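PDB 5L0L: uncharacterized protein from Legionella pneumophila subsp. pneumophila, which is of unknown function but carries a HIT-related domain, consistent with a relationship to the histidine triad superfamily, within a longer, probably membrane-anchored protein. Local coordinates for residues S84-V89 against L188-Y193. Sequence-based numbering, arbitrary orientation.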
loop_
_atom_site.group_PDB
_atom_site.type_symbol
_atom_site.label_atom_id
_atom_site.label_comp_id
_atom_site.label_asym_id
_atom_site.label_seq_id
_atom_site.Cartn_x
_atom_site.Cartn_y
_atom_site.Cartn_z
ATOM N N SER A 84 0.292 -1.528 9.259
ATOM C CA SER A 84 0.885 -2.791 9.725
ATOM C C SER A 84 0.051 -3.428 10.834
ATOM O O SER A 84 -0.193 -4.646 10.809
ATOM C CB SER A 84 2.313 -2.560 10.214
ATOM O OG SER A 84 3.121 -2.088 9.142
ATOM N N LEU A 85 -0.406 -2.608 11.776
ATOM C CA LEU A 85 -1.307 -3.067 12.859
ATOM C C LEU A 85 -2.605 -3.654 12.270
ATOM O O LEU A 85 -2.987 -4.775 12.574
ATOM C CB LEU A 85 -1.647 -1.903 13.806
ATOM C CG LEU A 85 -2.774 -2.139 14.820
ATOM C CD1 LEU A 85 -2.446 -3.318 15.688
ATOM C CD2 LEU A 85 -3.034 -0.894 15.672
HETATM N N MSE A 86 -3.262 -2.883 11.401
HETATM C CA MSE A 86 -4.551 -3.313 10.862
HETATM C C MSE A 86 -4.465 -4.553 10.020
HETATM O O MSE A 86 -5.444 -5.293 9.942
HETATM C CB MSE A 86 -5.295 -2.210 10.107
HETATM C CG MSE A 86 -5.669 -1.015 10.961
HETATM SE SE MSE A 86 -6.727 -1.492 12.556
HETATM C CE MSE A 86 -8.176 -2.433 11.663
ATOM N N THR A 87 -3.323 -4.817 9.361
ATOM C CA THR A 87 -3.200 -6.082 8.630
ATOM C C THR A 87 -3.508 -7.329 9.494
ATOM O O THR A 87 -4.034 -8.324 8.983
ATOM C CB THR A 87 -1.820 -6.314 7.987
ATOM O OG1 THR A 87 -0.820 -6.453 9.011
ATOM C CG2 THR A 87 -1.456 -5.177 6.993
ATOM N N GLN A 88 -3.214 -7.244 10.797
ATOM C CA GLN A 88 -3.431 -8.374 11.691
ATOM C C GLN A 88 -4.906 -8.663 11.954
ATOM O O GLN A 88 -5.260 -9.817 12.221
ATOM C CB GLN A 88 -2.631 -8.197 12.986
ATOM C CG GLN A 88 -1.117 -8.026 12.712
ATOM C CD GLN A 88 -0.541 -9.137 11.860
ATOM O OE1 GLN A 88 -0.439 -10.293 12.308
ATOM N NE2 GLN A 88 -0.207 -8.822 10.603
ATOM N N VAL A 89 -5.762 -7.649 11.854
ATOM C CA VAL A 89 -7.193 -7.875 11.966
ATOM C C VAL A 89 -7.691 -8.710 10.766
ATOM O O VAL A 89 -8.417 -9.680 10.947
ATOM C CB VAL A 89 -7.969 -6.565 12.099
ATOM C CG1 VAL A 89 -9.448 -6.829 12.011
ATOM C CG2 VAL A 89 -7.590 -5.868 13.395
ATOM N N LEU A 188 -13.818 -5.614 17.974
ATOM C CA LEU A 188 -13.460 -6.709 18.850
ATOM C C LEU A 188 -12.119 -7.332 18.483
ATOM O O LEU A 188 -11.275 -7.548 19.364
ATOM C CB LEU A 188 -14.562 -7.766 18.908
ATOM C CG LEU A 188 -14.267 -8.952 19.836
ATOM C CD1 LEU A 188 -14.030 -8.489 21.259
ATOM C CD2 LEU A 188 -15.409 -9.960 19.778
ATOM N N LYS A 189 -11.905 -7.617 17.194
ATOM C CA LYS A 189 -10.656 -8.241 16.789
ATOM C C LYS A 189 -9.474 -7.294 17.058
ATOM O O LYS A 189 -8.419 -7.735 17.482
ATOM C CB LYS A 189 -10.686 -8.687 15.318
ATOM C CG LYS A 189 -11.646 -9.836 15.016
ATOM C CD LYS A 189 -11.372 -11.061 15.833
ATOM C CE LYS A 189 -12.186 -12.293 15.438
ATOM N NZ LYS A 189 -12.001 -13.251 16.574
ATOM N N LEU A 190 -9.668 -6.005 16.842
ATOM C CA LEU A 190 -8.619 -5.035 17.131
ATOM C C LEU A 190 -8.336 -4.955 18.625
ATOM O O LEU A 190 -7.164 -4.974 19.051
ATOM C CB LEU A 190 -8.995 -3.668 16.573
ATOM C CG LEU A 190 -7.998 -2.530 16.831
ATOM C CD1 LEU A 190 -6.620 -2.853 16.307
ATOM C CD2 LEU A 190 -8.556 -1.245 16.250
ATOM N N ALA A 191 -9.409 -4.901 19.420
ATOM C CA ALA A 191 -9.254 -4.811 20.880
ATOM C C ALA A 191 -8.550 -6.063 21.399
ATOM O O ALA A 191 -7.660 -5.950 22.261
ATOM C CB ALA A 191 -10.585 -4.588 21.573
ATOM N N GLU A 192 -8.904 -7.234 20.865
ATOM C CA GLU A 192 -8.213 -8.477 21.249
ATOM C C GLU A 192 -6.737 -8.424 20.886
ATOM O O GLU A 192 -5.855 -8.819 21.669
ATOM C CB GLU A 192 -8.860 -9.693 20.604
ATOM C CG GLU A 192 -10.196 -10.046 21.239
ATOM C CD GLU A 192 -11.028 -11.044 20.470
ATOM O OE1 GLU A 192 -10.742 -11.354 19.307
ATOM O OE2 GLU A 192 -12.030 -11.525 21.032
ATOM N N TYR A 193 -6.479 -7.964 19.676
ATOM C CA TYR A 193 -5.101 -7.932 19.178
ATOM C C TYR A 193 -4.224 -7.033 20.030
ATOM O O TYR A 193 -3.060 -7.377 20.319
ATOM C CB TYR A 193 -5.011 -7.522 17.694
ATOM C CG TYR A 193 -3.595 -7.727 17.187
ATOM C CD1 TYR A 193 -3.087 -9.016 16.987
ATOM C CD2 TYR A 193 -2.729 -6.655 17.025
ATOM C CE1 TYR A 193 -1.777 -9.223 16.571
ATOM C CE2 TYR A 193 -1.421 -6.854 16.616
ATOM C CZ TYR A 193 -0.946 -8.122 16.380
ATOM O OH TYR A 193 0.377 -8.312 15.975
HETATM O O HOH W 1 0.568 -10.744 14.945
#
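Tyr193 reaches across from segment 188-193 to Gln88 and Leu85, the largest bump in the contact between two helices whose axes cross at 116° and approach to 9.6 Å. CG anti to the backbone N (chi1 -171°) carries the ring toward helix 73-92, where Gln88 covers one face and Leu85 meets an edge. Gln88 CB sits almost centrally over that face, 3.8 Å from the centroid of the Tyr193 ring, a CH-pi contact, while Leu85 CD1 lies near the ring plane, 3.6 Å from Tyr193 CD2. Gln88 CG, beside the backbone N (chi1 -57°), lies next to Tyr193 OH; the chain then bends at chi2. The amide is held at both ends: Gln88 NE2 donates to Thr87 OG1 in the same helix (2.9 Å), and a water bridges Gln88 OE1 and Tyr193 OH, 2.6 Å from that hydroxyl. Lys92, further along the first helix, hydrogen-bonds Lys189 O. These helices, 73-92 and 176-194, belong to the HIT-related domain, a fold probably akin to that of the histidine triad proteins, and both pack against its six-stranded antiparallel sheet: Leu85 and Leu190 each touch strands 25-31 and 207-211. Val73 of the second subunit packs on Gln88 and Tyr193, bringing this edge of the contact to the dimer interface. On the sheet side the bump is Leu190. Its CD1 enters a shallow hollow between Leu85 and Met86, a selenomethionine, lying 4.0 Å from Met86 SE and 4.1 Å from Leu85 CD2; the leucine crosses both side chains at about a right angle. Val89 sets its methyls on successive residues, CG2 on Leu190 CA and CG1 on Lys189 CB. Past CB the lysine turns away from this apolar patch, and Lys189 NZ forms a salt bridge with Glu192 OE1, 3.6 Å away.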